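Local coordinates for protein glyoxalase 3 (Candida albicans, PDB 4LRU) that catalyses the glutathione-independent, single-step conversion of methylglyoxal to D-lactate, clearing methylglyoxal that the yeast's own metabolism generates, at residues H109-D114 and V138-A143; L9-Y14 and T25-V30; K162-T167 and T218-Q223; V29-H34 and G105-G110; F145-D150 and A192-A197. One frame throughout, in Å; residues are numbered along the deposited sequence.

Contact 1: residues H109-D114 and V138-A143; sequences HGTLFD and VCHGPA
His140 presses its imidazole against that of His109, and this pairing is the tight part of the contact. CE1 of His140 sits over one face of the His109 ring, offset toward the rim and 3.1 Å from His109 NE2. The rings meet obliquely, centroids 4.1 Å apart with the planes at 42°. The His140 ring also meets Leu112, whose CD2 comes 3.8 Å from His140 CD2, while OG1 of Thr111 closes to 3.1 Å on His140 CB. That hydroxyl stands between its own backbone N and carbonyl carbon (chi1 59°) and is hydrogen-bonded to Gly108 O. Cys139 and His140 are inferred active-site residues, placed by the turn that follows strand 134-138 of the DJ-1/PfpI core, a sharp type II' turn from Val138 to Gly141 closed by the hydrogen bond from Gly141 N to Val138 O. It is the tight turn after a strand that carries the cysteine in this superfamily, the nucleophile elbow. NE2 of His140 and NE2 of His109 are both hydrogen-bonded to Glu171, the third inferred active-site residue, each to a different carboxylate oxygen. Packing slackens on the Ala143 side and beyond Leu112. Ala143 CB meets helix 111-114 through the backbone, 3.9 Å from Thr111 O. At the far end Phe113 turns away from the 138-143 segment, partly exposed, and its ring stacks on that of Tyr14.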
# COMPACT_ATOMS: atom_id res chain seq x y z
N HIS A 109 -3.91 -8.64 2.31
CA HIS A 109 -5.34 -8.72 2.03
C HIS A 109 -6.17 -7.93 3.06
O HIS A 109 -7.31 -7.58 2.79
CB HIS A 109 -5.80 -10.17 1.98
CG HIS A 109 -5.49 -10.87 0.69
ND1 HIS A 109 -4.27 -11.45 0.43
CD2 HIS A 109 -6.26 -11.09 -0.40
CE1 HIS A 109 -4.29 -12.00 -0.77
NE2 HIS A 109 -5.49 -11.80 -1.30
N GLY A 110 -5.61 -7.65 4.22
CA GLY A 110 -6.33 -6.86 5.22
C GLY A 110 -6.84 -5.55 4.64
O GLY A 110 -7.92 -5.06 5.01
N THR A 111 -6.09 -4.96 3.72
CA THR A 111 -6.48 -3.67 3.14
C THR A 111 -7.87 -3.69 2.47
O THR A 111 -8.52 -2.65 2.36
CB THR A 111 -5.49 -3.17 2.07
OG1 THR A 111 -5.40 -4.13 1.02
CG2 THR A 111 -4.14 -2.91 2.65
N LEU A 112 -8.29 -4.86 1.99
CA LEU A 112 -9.59 -5.01 1.35
C LEU A 112 -10.70 -4.65 2.32
O LEU A 112 -11.79 -4.24 1.88
CB LEU A 112 -9.79 -6.45 0.88
CG LEU A 112 -8.84 -6.87 -0.25
CD1 LEU A 112 -8.88 -8.37 -0.44
CD2 LEU A 112 -9.17 -6.16 -1.56
N PHE A 113 -10.43 -4.81 3.61
CA PHE A 113 -11.46 -4.62 4.63
C PHE A 113 -11.55 -3.16 5.09
O PHE A 113 -12.65 -2.64 5.29
CB PHE A 113 -11.22 -5.53 5.83
CG PHE A 113 -11.43 -7.00 5.53
CD1 PHE A 113 -10.40 -7.76 5.00
CD2 PHE A 113 -12.64 -7.60 5.77
CE1 PHE A 113 -10.59 -9.10 4.71
CE2 PHE A 113 -12.84 -8.95 5.50
CZ PHE A 113 -11.81 -9.70 4.98
N ASP A 114 -10.40 -2.51 5.27
CA ASP A 114 -10.40 -1.17 5.84
C ASP A 114 -10.09 -0.03 4.89
O ASP A 114 -10.67 1.05 5.02
CB ASP A 114 -9.57 -1.09 7.11
CG ASP A 114 -8.09 -1.29 6.88
OD1 ASP A 114 -7.69 -1.95 5.88
OD2 ASP A 114 -7.32 -0.81 7.73
N VAL A 138 0.84 -0.63 -3.39
CA VAL A 138 1.23 -1.92 -3.95
C VAL A 138 0.22 -3.01 -3.58
O VAL A 138 -0.39 -2.96 -2.52
CB VAL A 138 2.66 -2.31 -3.52
CG1 VAL A 138 2.75 -2.55 -2.02
CG2 VAL A 138 3.15 -3.53 -4.28
N CYS A 139 0.05 -3.97 -4.48
CA CYS A 139 -0.67 -5.22 -4.19
C CYS A 139 -2.17 -4.97 -4.03
O CYS A 139 -2.80 -4.56 -4.99
CB CYS A 139 -0.06 -5.90 -2.97
SG CYS A 139 -0.59 -7.61 -2.73
N HIS A 140 -2.75 -5.15 -2.84
CA HIS A 140 -4.15 -4.71 -2.63
C HIS A 140 -4.27 -3.27 -2.15
O HIS A 140 -5.38 -2.76 -1.95
CB HIS A 140 -4.90 -5.64 -1.67
CG HIS A 140 -5.04 -7.03 -2.20
ND1 HIS A 140 -4.12 -8.02 -1.94
CD2 HIS A 140 -5.95 -7.57 -3.05
CE1 HIS A 140 -4.47 -9.12 -2.59
NE2 HIS A 140 -5.57 -8.87 -3.28
N GLY A 141 -3.12 -2.63 -1.97
CA GLY A 141 -3.07 -1.24 -1.55
C GLY A 141 -3.97 -0.29 -2.33
O GLY A 141 -4.47 0.69 -1.76
N PRO A 142 -4.12 -0.50 -3.65
CA PRO A 142 -4.99 0.38 -4.42
C PRO A 142 -6.46 0.37 -4.01
O PRO A 142 -7.25 1.18 -4.50
CB PRO A 142 -4.79 -0.10 -5.86
CG PRO A 142 -3.39 -0.60 -5.85
CD PRO A 142 -3.27 -1.32 -4.54
N ALA A 143 -6.83 -0.52 -3.10
CA ALA A 143 -8.13 -0.43 -2.44
C ALA A 143 -8.33 0.93 -1.77
O ALA A 143 -9.46 1.35 -1.57
CB ALA A 143 -8.32 -1.56 -1.43

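Contact 2: residues L9-Y14 and T25-V30; sequences LALTSY and TGVFVV
Thr12 and Val27 meet where the first beta-alpha-beta unit of the fold, strand 6-10, helix 29-42 and strand 45-50, passes from strand to helix. Their methyls pack CG2 to CG2 at 3.7 Å, and Val27 CG2 also lies 3.5 Å from Thr12 O. This same branch, anti to its own carbonyl carbon, touches Leu11 CB at 3.8 Å, while CG1 points to Leu11 CG, so the fork of Val27 rests against the leucine with the two side chains crossing obliquely. Thr12 CG2 continues the apolar layer over the backbone of Gly26, 3.5 Å from its C atom. On the polar branch, Thr12 OG1 lies anti to the backbone N (chi1 -177°) and accepts from Tyr14 N, forming an ST turn; the hydroxyl is also hydrogen-bonded to Asp114. The turn belongs to the loop after the strand's C-terminal end, the side on which Rossmann-like alpha/beta folds such as this one place their active sites. Across from it, Gly26 CA approaches Tyr14 O at 3.3 Å in a CA-H...O contact with an angle of 158° at the hydrogen. The Tyr14 ring takes Thr25 CG2 at its edge, in plane, 4.0 Å from CD2. Thr25 OG1, on the other branch, is hydrogen-bonded to Asp58; the side chains of Thr25 and His140, an inferred active-site residue, have their nearest atoms about 7 Å apart.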
# COMPACT_ATOMS: atom_id res chain seq x y z
N LEU A 9 3.43 6.19 5.12
CA LEU A 9 3.41 4.78 4.78
C LEU A 9 2.23 4.14 5.52
O LEU A 9 2.29 3.91 6.72
CB LEU A 9 4.75 4.13 5.17
CG LEU A 9 4.91 2.64 4.87
CD1 LEU A 9 4.55 2.30 3.44
CD2 LEU A 9 6.34 2.16 5.17
N ALA A 10 1.15 3.90 4.77
CA ALA A 10 -0.09 3.36 5.33
C ALA A 10 0.01 1.84 5.47
O ALA A 10 0.54 1.16 4.58
CB ALA A 10 -1.27 3.73 4.44
N LEU A 11 -0.49 1.34 6.59
CA LEU A 11 -0.65 -0.08 6.85
C LEU A 11 -2.13 -0.37 7.06
O LEU A 11 -2.83 0.45 7.66
CB LEU A 11 0.10 -0.47 8.12
CG LEU A 11 1.60 -0.76 7.97
CD1 LEU A 11 2.37 0.45 7.48
CD2 LEU A 11 2.18 -1.25 9.29
N THR A 12 -2.58 -1.55 6.66
CA THR A 12 -3.91 -2.00 7.06
C THR A 12 -4.01 -2.24 8.57
O THR A 12 -3.06 -2.70 9.21
CB THR A 12 -4.36 -3.29 6.36
OG1 THR A 12 -5.70 -3.61 6.77
CG2 THR A 12 -3.45 -4.46 6.69
N SER A 13 -5.19 -1.94 9.11
CA SER A 13 -5.53 -2.17 10.51
C SER A 13 -6.32 -3.48 10.73
O SER A 13 -6.56 -3.88 11.86
CB SER A 13 -6.36 -1.00 11.04
OG SER A 13 -7.66 -0.97 10.44
N TYR A 14 -6.67 -4.16 9.64
CA TYR A 14 -7.49 -5.36 9.72
C TYR A 14 -6.55 -6.54 9.95
O TYR A 14 -5.59 -6.70 9.21
CB TYR A 14 -8.27 -5.56 8.44
CG TYR A 14 -9.23 -6.71 8.50
CD1 TYR A 14 -10.47 -6.58 9.12
CD2 TYR A 14 -8.88 -7.97 8.01
CE1 TYR A 14 -11.35 -7.64 9.20
CE2 TYR A 14 -9.75 -9.04 8.09
CZ TYR A 14 -11.00 -8.86 8.67
OH TYR A 14 -11.89 -9.91 8.80
N THR A 25 -4.80 -12.75 7.96
CA THR A 25 -4.23 -11.68 7.17
C THR A 25 -3.97 -10.45 8.02
O THR A 25 -4.25 -10.43 9.23
CB THR A 25 -5.11 -11.33 5.94
OG1 THR A 25 -4.35 -10.53 5.02
CG2 THR A 25 -6.36 -10.57 6.33
N GLY A 26 -3.42 -9.44 7.36
CA GLY A 26 -2.90 -8.23 8.00
C GLY A 26 -1.90 -7.62 7.06
O GLY A 26 -2.07 -7.69 5.84
N VAL A 27 -0.86 -7.00 7.61
CA VAL A 27 0.16 -6.29 6.82
C VAL A 27 1.16 -7.31 6.27
O VAL A 27 1.70 -8.12 7.01
CB VAL A 27 0.89 -5.28 7.71
CG1 VAL A 27 2.03 -4.59 6.94
CG2 VAL A 27 -0.09 -4.27 8.28
N PHE A 28 1.38 -7.27 4.95
CA PHE A 28 2.36 -8.14 4.33
C PHE A 28 3.73 -7.55 4.52
O PHE A 28 4.03 -6.50 3.96
CB PHE A 28 2.07 -8.30 2.84
CG PHE A 28 2.64 -9.56 2.26
CD1 PHE A 28 3.97 -9.64 1.90
CD2 PHE A 28 1.84 -10.70 2.11
CE1 PHE A 28 4.50 -10.82 1.42
CE2 PHE A 28 2.37 -11.88 1.62
CZ PHE A 28 3.70 -11.94 1.27
N VAL A 29 4.56 -8.18 5.35
CA VAL A 29 5.74 -7.52 5.93
C VAL A 29 6.53 -6.72 4.91
O VAL A 29 6.76 -5.54 5.10
CB VAL A 29 6.66 -8.51 6.63
CG1 VAL A 29 7.93 -7.82 7.11
CG2 VAL A 29 5.95 -9.14 7.83
N VAL A 30 7.01 -7.36 3.84
CA VAL A 30 7.93 -6.65 2.96
C VAL A 30 7.29 -5.52 2.16
O VAL A 30 7.99 -4.66 1.66
CB VAL A 30 8.70 -7.58 2.00
CG1 VAL A 30 9.70 -8.44 2.77
CG2 VAL A 30 7.76 -8.43 1.17

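Contact 3: residues K162-T167 and T218-Q223; sequences KITGFT and TGVNPQ
Thr218 OG1 takes the backbone N-H of Thr164 in a nearly straight hydrogen bond, 2.9 Å long with an angle of 174°. The hydroxyl is brought there by chi1 of 48°, which sets OG1 between its own N and carbonyl carbon, with CG2 anti to that carbon, alongside Thr164 O and Ile163 CB. A water bridges the same oxygen, 2.7 Å from Thr218 OG1, and Lys162 O. Thr164 is turned differently: OG1 is anti to the backbone N (chi1 -166°) and is hydrogen-bonded to Ile200 O, while CG2 lies over the backbone of Thr218, 3.6 Å from its O atom. The two segments run nearly parallel, yet here a side chain supplies the bridge. The join connects the main sheet, through the end of strand 216-219, with the small parallel sheet of strands 162-163 and 198-199. Further along, Val220 splays its methyls: CG2 touches Thr164 OG1, and CG1, anti to the backbone N, reaches Thr167 CG2 at 4.1 Å. Gly165 passes close by, its CA 3.5 Å from Gly219 O in a CA-H...O contact. Phe166 presents the edge of its ring, near its plane, to Val220 O and to Asn221 CB, the latter 4.2 Å from CD1; the same ring meets the imidazole of His140. Thr167 OG1 caps helix 168-173 from the N-cap position through Gly170 N.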
# COMPACT_ATOMS: atom_id res chain seq x y z
N LYS A 162 -4.51 5.00 -15.26
CA LYS A 162 -4.07 3.61 -15.34
C LYS A 162 -3.47 3.19 -14.01
O LYS A 162 -2.64 3.91 -13.45
CB LYS A 162 -3.04 3.44 -16.46
CG LYS A 162 -3.60 3.69 -17.84
CD LYS A 162 -2.53 3.48 -18.91
CE LYS A 162 -2.81 4.26 -20.18
NZ LYS A 162 -4.26 4.37 -20.50
N ILE A 163 -3.90 2.04 -13.51
CA ILE A 163 -3.33 1.44 -12.33
C ILE A 163 -3.12 -0.05 -12.53
O ILE A 163 -3.67 -0.66 -13.44
CB ILE A 163 -4.21 1.64 -11.09
CG1 ILE A 163 -5.53 0.88 -11.22
CG2 ILE A 163 -4.40 3.11 -10.78
CD1 ILE A 163 -6.23 0.68 -9.90
N THR A 164 -2.27 -0.61 -11.69
CA THR A 164 -2.21 -2.05 -11.54
C THR A 164 -2.32 -2.41 -10.06
O THR A 164 -2.57 -1.55 -9.22
CB THR A 164 -0.92 -2.62 -12.16
OG1 THR A 164 -1.05 -4.04 -12.30
CG2 THR A 164 0.29 -2.29 -11.34
N GLY A 165 -2.21 -3.70 -9.77
CA GLY A 165 -2.39 -4.22 -8.41
C GLY A 165 -2.57 -5.72 -8.50
O GLY A 165 -2.49 -6.30 -9.59
N PHE A 166 -2.86 -6.34 -7.38
CA PHE A 166 -2.85 -7.79 -7.28
C PHE A 166 -3.83 -8.42 -8.27
O PHE A 166 -4.96 -7.94 -8.44
CB PHE A 166 -3.13 -8.25 -5.85
CG PHE A 166 -2.62 -9.63 -5.54
CD1 PHE A 166 -1.27 -9.86 -5.35
CD2 PHE A 166 -3.47 -10.72 -5.54
CE1 PHE A 166 -0.79 -11.11 -5.09
CE2 PHE A 166 -3.00 -11.98 -5.26
CZ PHE A 166 -1.65 -12.18 -5.05
N THR A 167 -3.39 -9.46 -8.95
CA THR A 167 -4.15 -10.02 -10.07
C THR A 167 -5.31 -10.90 -9.60
O THR A 167 -5.23 -11.54 -8.55
CB THR A 167 -3.27 -10.85 -11.03
OG1 THR A 167 -2.81 -12.04 -10.38
CG2 THR A 167 -2.09 -10.03 -11.56
N THR A 218 1.49 2.56 -9.02
CA THR A 218 1.03 1.33 -8.39
C THR A 218 1.88 0.14 -8.80
O THR A 218 2.50 0.15 -9.87
CB THR A 218 -0.44 1.06 -8.76
OG1 THR A 218 -0.63 1.18 -10.17
CG2 THR A 218 -1.37 2.05 -8.06
N GLY A 219 1.89 -0.88 -7.95
CA GLY A 219 2.59 -2.14 -8.22
C GLY A 219 1.76 -3.35 -7.87
O GLY A 219 0.77 -3.26 -7.14
N VAL A 220 2.16 -4.52 -8.37
CA VAL A 220 1.25 -5.67 -8.40
C VAL A 220 1.17 -6.45 -7.08
O VAL A 220 0.11 -6.98 -6.72
CB VAL A 220 1.65 -6.62 -9.53
CG1 VAL A 220 0.74 -7.84 -9.55
CG2 VAL A 220 1.59 -5.89 -10.86
N ASN A 221 2.29 -6.58 -6.39
CA ASN A 221 2.53 -7.71 -5.49
C ASN A 221 3.75 -7.48 -4.60
O ASN A 221 4.44 -6.48 -4.73
CB ASN A 221 2.71 -9.00 -6.31
CG ASN A 221 3.76 -8.85 -7.41
OD1 ASN A 221 4.71 -8.08 -7.26
ND2 ASN A 221 3.55 -9.53 -8.53
N PRO A 222 4.02 -8.42 -3.68
CA PRO A 222 5.19 -8.23 -2.82
C PRO A 222 6.48 -8.10 -3.63
O PRO A 222 7.38 -7.32 -3.26
CB PRO A 222 5.20 -9.49 -1.96
CG PRO A 222 3.77 -9.92 -1.90
CD PRO A 222 3.24 -9.60 -3.28
N GLN A 223 6.55 -8.82 -4.74
CA GLN A 223 7.72 -8.80 -5.61
C GLN A 223 7.96 -7.42 -6.23
O GLN A 223 9.07 -7.14 -6.66
CB GLN A 223 7.54 -9.83 -6.73
CG GLN A 223 7.53 -11.26 -6.23
CD GLN A 223 6.15 -11.76 -5.81
OE1 GLN A 223 5.20 -11.00 -5.66
NE2 GLN A 223 6.04 -13.08 -5.64
O HOH W 1 -0.77 3.63 -11.35

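Contact 4: residues V29-H34 and G105-G110; sequences VVEALH and GSAGHG
Glu31 reaches from the first turn of helix 29-42 to Ala107 and Gly108, in the loop after strand 102-105. CG lies anti to the carbonyl carbon (chi1 -66°), CD continues the chain in extended form, and the carboxylate ends beside Ala107 and Gly108. OE1 is the branch that meets the loop: it stands 3.0 Å from Ala107 N, with Gly108 N and Ala107 CB close by. The other oxygen, OE2, is turned toward Cys139 and Pro222. Nearer the helix, Ser106 directs CB at the backbone, 3.2 Å from Glu31 O. This carbonyl oxygen is buried by the contact and finds no partner in the model. Ser106 OG, held between its own N and carbonyl carbon, is hydrogen-bonded to Ala10 O on the neighbouring strand 6-10. Ala32 adds a lighter touch, its N 3.9 Å from Ser106 CB. The loop is further tied to the residues entering the helix by a backbone hydrogen bond between Ala107 and Phe28. Gly108 has positive phi (102°), in a conformation where a CB would jam against the preceding carbonyl oxygen. A buried glutamate from this helix beside the active-site cysteine is characteristic of the DJ-1 superfamily; here the side chains of Glu31 and Cys139, the latter an inferred active-site residue, approach to about 3 Å between nearest atoms.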
# COMPACT_ATOMS: atom_id res chain seq x y z
N VAL A 29 4.56 -8.18 5.35
CA VAL A 29 5.74 -7.52 5.93
C VAL A 29 6.53 -6.72 4.91
O VAL A 29 6.76 -5.54 5.10
CB VAL A 29 6.66 -8.51 6.63
CG1 VAL A 29 7.93 -7.82 7.11
CG2 VAL A 29 5.95 -9.14 7.83
N VAL A 30 7.01 -7.36 3.84
CA VAL A 30 7.93 -6.65 2.96
C VAL A 30 7.29 -5.52 2.16
O VAL A 30 7.99 -4.66 1.66
CB VAL A 30 8.70 -7.58 2.00
CG1 VAL A 30 9.70 -8.44 2.77
CG2 VAL A 30 7.76 -8.43 1.17
N GLU A 31 5.96 -5.48 2.10
CA GLU A 31 5.28 -4.35 1.46
C GLU A 31 5.33 -3.08 2.27
O GLU A 31 5.14 -2.00 1.72
CB GLU A 31 3.81 -4.71 1.16
CG GLU A 31 3.73 -5.80 0.12
CD GLU A 31 2.32 -6.21 -0.24
OE1 GLU A 31 1.36 -5.50 0.14
OE2 GLU A 31 2.21 -7.24 -0.93
N ALA A 32 5.59 -3.21 3.57
CA ALA A 32 5.96 -2.11 4.43
C ALA A 32 7.47 -1.94 4.52
O ALA A 32 7.97 -0.81 4.44
CB ALA A 32 5.39 -2.31 5.81
N LEU A 33 8.19 -3.04 4.70
CA LEU A 33 9.64 -2.99 4.94
C LEU A 33 10.42 -2.49 3.72
O LEU A 33 11.25 -1.58 3.85
CB LEU A 33 10.15 -4.36 5.41
CG LEU A 33 11.56 -4.45 6.00
CD1 LEU A 33 11.69 -5.64 6.94
CD2 LEU A 33 12.61 -4.53 4.90
N HIS A 34 10.16 -3.06 2.55
CA HIS A 34 10.90 -2.65 1.36
C HIS A 34 10.73 -1.16 1.05
O HIS A 34 11.73 -0.45 0.88
CB HIS A 34 10.55 -3.52 0.15
CG HIS A 34 11.08 -4.91 0.23
ND1 HIS A 34 10.77 -5.88 -0.70
CD2 HIS A 34 11.91 -5.50 1.12
CE1 HIS A 34 11.39 -7.00 -0.38
NE2 HIS A 34 12.10 -6.80 0.71
N GLY A 105 0.60 3.20 0.04
CA GLY A 105 -0.22 2.15 0.64
C GLY A 105 0.44 0.78 0.58
O GLY A 105 0.46 0.14 -0.47
N SER A 106 1.02 0.35 1.69
CA SER A 106 1.40 -1.05 1.82
C SER A 106 0.14 -1.87 1.89
O SER A 106 -0.93 -1.33 2.11
CB SER A 106 2.27 -1.31 3.06
OG SER A 106 1.53 -1.27 4.29
N ALA A 107 0.25 -3.18 1.74
CA ALA A 107 -0.96 -3.97 1.77
C ALA A 107 -0.79 -5.31 2.45
O ALA A 107 -0.34 -5.37 3.60
CB ALA A 107 -1.54 -4.08 0.37
N GLY A 108 -1.20 -6.38 1.78
CA GLY A 108 -1.76 -7.53 2.46
C GLY A 108 -3.26 -7.48 2.29
O GLY A 108 -3.82 -6.40 2.15
N HIS A 109 -3.91 -8.64 2.31
CA HIS A 109 -5.34 -8.72 2.03
C HIS A 109 -6.17 -7.93 3.06
O HIS A 109 -7.31 -7.58 2.79
CB HIS A 109 -5.80 -10.17 1.98
CG HIS A 109 -5.49 -10.87 0.69
ND1 HIS A 109 -4.27 -11.45 0.43
CD2 HIS A 109 -6.26 -11.09 -0.40
CE1 HIS A 109 -4.29 -12.00 -0.77
NE2 HIS A 109 -5.49 -11.80 -1.30
N GLY A 110 -5.61 -7.65 4.22
CA GLY A 110 -6.33 -6.86 5.22
C GLY A 110 -6.84 -5.55 4.64
O GLY A 110 -7.92 -5.06 5.01

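Contact 5: residues F145-D150 and A192-A197; sequences FENLND and AEKEGA
Lys194 is fully extended, every torsion from chi1 to chi4 near anti, which carries NZ from the last turn of helix 188-195 to Glu146 and Asn147. Glu195, next in sequence, instead bends at chi2 (-52°), which turns CD toward the facing turn. NZ of Lys194 makes two bonds. One is a salt bridge to Glu146 OE2 at 3.2 Å, approached from the anti side of the carboxylate and 23° out of its plane; the two side chains cross at about a right angle. The other runs to Asn147 OD1 at 3.0 Å, the donor tilted from the carbonyl plane. Asn147 starts out pointing away from the helix, and its amide swings back to the lysine, while ND2 is hydrogen-bonded to Pro116 O. Glu195 OE2 accepts the backbone N-H of Asn147 at 2.9 Å, the donor standing well above the carboxylate plane; OE2 also lies 3.4 Å from Glu146 CA. The backbone gripped here is a type II turn from Phe145 to Leu148, with Asn147 at positive phi. Glu146 OE2 and Glu195 OE2 are 5.8 Å apart, and the lysine ammonium probably eases their repulsion. Lys194 is on the exposed side, whereas Glu195 is buried and also packs on Pro156. The turn leads into strand 149-150 of the small antiparallel hairpin with 155-156, Leu148 lying against helix 119-130, so the contact fastens the end of helix 188-195 to the turn that leads into this hairpin; Gly196, at positive phi, follows the helix ahead of strand 198-199.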
# COMPACT_ATOMS: atom_id res chain seq x y z
N PHE A 145 -8.06 3.62 -3.17
CA PHE A 145 -8.70 4.48 -4.15
C PHE A 145 -10.19 4.18 -4.31
O PHE A 145 -10.92 4.89 -5.01
CB PHE A 145 -8.02 4.33 -5.52
CG PHE A 145 -6.55 4.66 -5.53
CD1 PHE A 145 -6.11 5.92 -5.16
CD2 PHE A 145 -5.61 3.72 -5.93
CE1 PHE A 145 -4.77 6.24 -5.18
CE2 PHE A 145 -4.26 4.03 -5.93
CZ PHE A 145 -3.84 5.29 -5.55
N GLU A 146 -10.64 3.10 -3.69
CA GLU A 146 -12.04 2.76 -3.75
C GLU A 146 -12.84 3.77 -2.92
O GLU A 146 -12.47 4.09 -1.79
CB GLU A 146 -12.26 1.32 -3.23
CG GLU A 146 -13.68 0.84 -3.43
CD GLU A 146 -13.93 -0.57 -2.94
OE1 GLU A 146 -12.97 -1.36 -2.89
OE2 GLU A 146 -15.10 -0.89 -2.61
N ASN A 147 -13.91 4.30 -3.51
CA ASN A 147 -14.73 5.35 -2.89
C ASN A 147 -14.02 6.68 -2.71
O ASN A 147 -14.48 7.53 -1.94
CB ASN A 147 -15.28 4.92 -1.53
CG ASN A 147 -15.96 3.57 -1.59
OD1 ASN A 147 -16.80 3.32 -2.46
ND2 ASN A 147 -15.63 2.70 -0.63
N LEU A 148 -12.91 6.90 -3.42
CA LEU A 148 -12.11 8.09 -3.16
C LEU A 148 -12.27 9.13 -4.25
O LEU A 148 -11.76 8.97 -5.36
CB LEU A 148 -10.64 7.75 -3.00
CG LEU A 148 -9.75 8.91 -2.55
CD1 LEU A 148 -10.29 9.56 -1.29
CD2 LEU A 148 -8.33 8.42 -2.36
N ASN A 149 -12.97 10.21 -3.93
CA ASN A 149 -13.08 11.30 -4.89
C ASN A 149 -11.93 12.28 -4.67
O ASN A 149 -11.42 12.44 -3.55
CB ASN A 149 -14.45 11.96 -4.78
CG ASN A 149 -15.50 11.23 -5.61
OD1 ASN A 149 -15.27 10.12 -6.10
ND2 ASN A 149 -16.66 11.84 -5.75
N ASP A 150 -11.46 12.88 -5.75
CA ASP A 150 -10.45 13.95 -5.68
C ASP A 150 -11.20 15.27 -5.50
O ASP A 150 -12.05 15.62 -6.30
CB ASP A 150 -9.66 13.96 -6.99
CG ASP A 150 -8.52 14.97 -6.99
OD1 ASP A 150 -8.44 15.80 -6.06
OD2 ASP A 150 -7.71 14.90 -7.94
N ALA A 192 -10.68 -0.65 -10.13
CA ALA A 192 -10.55 0.16 -11.33
C ALA A 192 -11.89 0.29 -12.06
O ALA A 192 -12.29 1.38 -12.45
CB ALA A 192 -9.49 -0.44 -12.26
N GLU A 193 -12.61 -0.82 -12.25
CA GLU A 193 -13.88 -0.76 -12.96
C GLU A 193 -14.86 0.16 -12.24
O GLU A 193 -15.58 0.94 -12.87
CB GLU A 193 -14.49 -2.16 -13.10
CG GLU A 193 -15.76 -2.20 -13.94
CD GLU A 193 -16.59 -3.46 -13.73
OE1 GLU A 193 -16.22 -4.30 -12.86
OE2 GLU A 193 -17.61 -3.61 -14.43
N LYS A 194 -14.90 0.05 -10.92
CA LYS A 194 -15.84 0.83 -10.11
C LYS A 194 -15.57 2.33 -10.25
O LYS A 194 -16.50 3.15 -10.28
CB LYS A 194 -15.70 0.42 -8.64
CG LYS A 194 -16.60 1.19 -7.69
CD LYS A 194 -16.44 0.72 -6.26
CE LYS A 194 -17.26 1.55 -5.29
NZ LYS A 194 -17.43 0.84 -3.99
N GLU A 195 -14.29 2.67 -10.28
CA GLU A 195 -13.85 4.07 -10.24
C GLU A 195 -13.66 4.69 -11.63
O GLU A 195 -13.42 5.89 -11.74
CB GLU A 195 -12.54 4.18 -9.46
CG GLU A 195 -12.57 3.67 -8.02
CD GLU A 195 -13.69 4.26 -7.18
OE1 GLU A 195 -14.03 5.45 -7.39
OE2 GLU A 195 -14.23 3.52 -6.30
N GLY A 196 -13.80 3.89 -12.68
CA GLY A 196 -13.61 4.40 -14.05
C GLY A 196 -12.14 4.51 -14.43
O GLY A 196 -11.79 5.28 -15.34
N ALA A 197 -11.30 3.71 -13.77
CA ALA A 197 -9.88 3.62 -14.10
C ALA A 197 -9.67 2.50 -15.10
O ALA A 197 -10.58 1.71 -15.36
CB ALA A 197 -9.06 3.37 -12.84

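Contacts 1 to 4 gather round the inferred active site, and contact 5 lies on the periphery. Contacts 2 and 4 are closest, centres about 5 Å apart, sharing Val29 and Val30; contact 1 is about 8 Å from contact 2 and shares His109 and Gly110 with contact 4. Cys139 sits among three of them: its CB is 3.3 Å from Glu31 OE2 of contact 4, and its N and O bond to Gly219 O (2.8 Å) and Phe166 N (3.0 Å) of contact 3. Asp114 of contact 1 is hydrogen-bonded through its two carboxylate oxygens to Thr12 and Ser13 of contact 2. Contact 5, about 21 Å from contacts 2 and 4 between centres, touches contact 3 through Phe145 and Ala192.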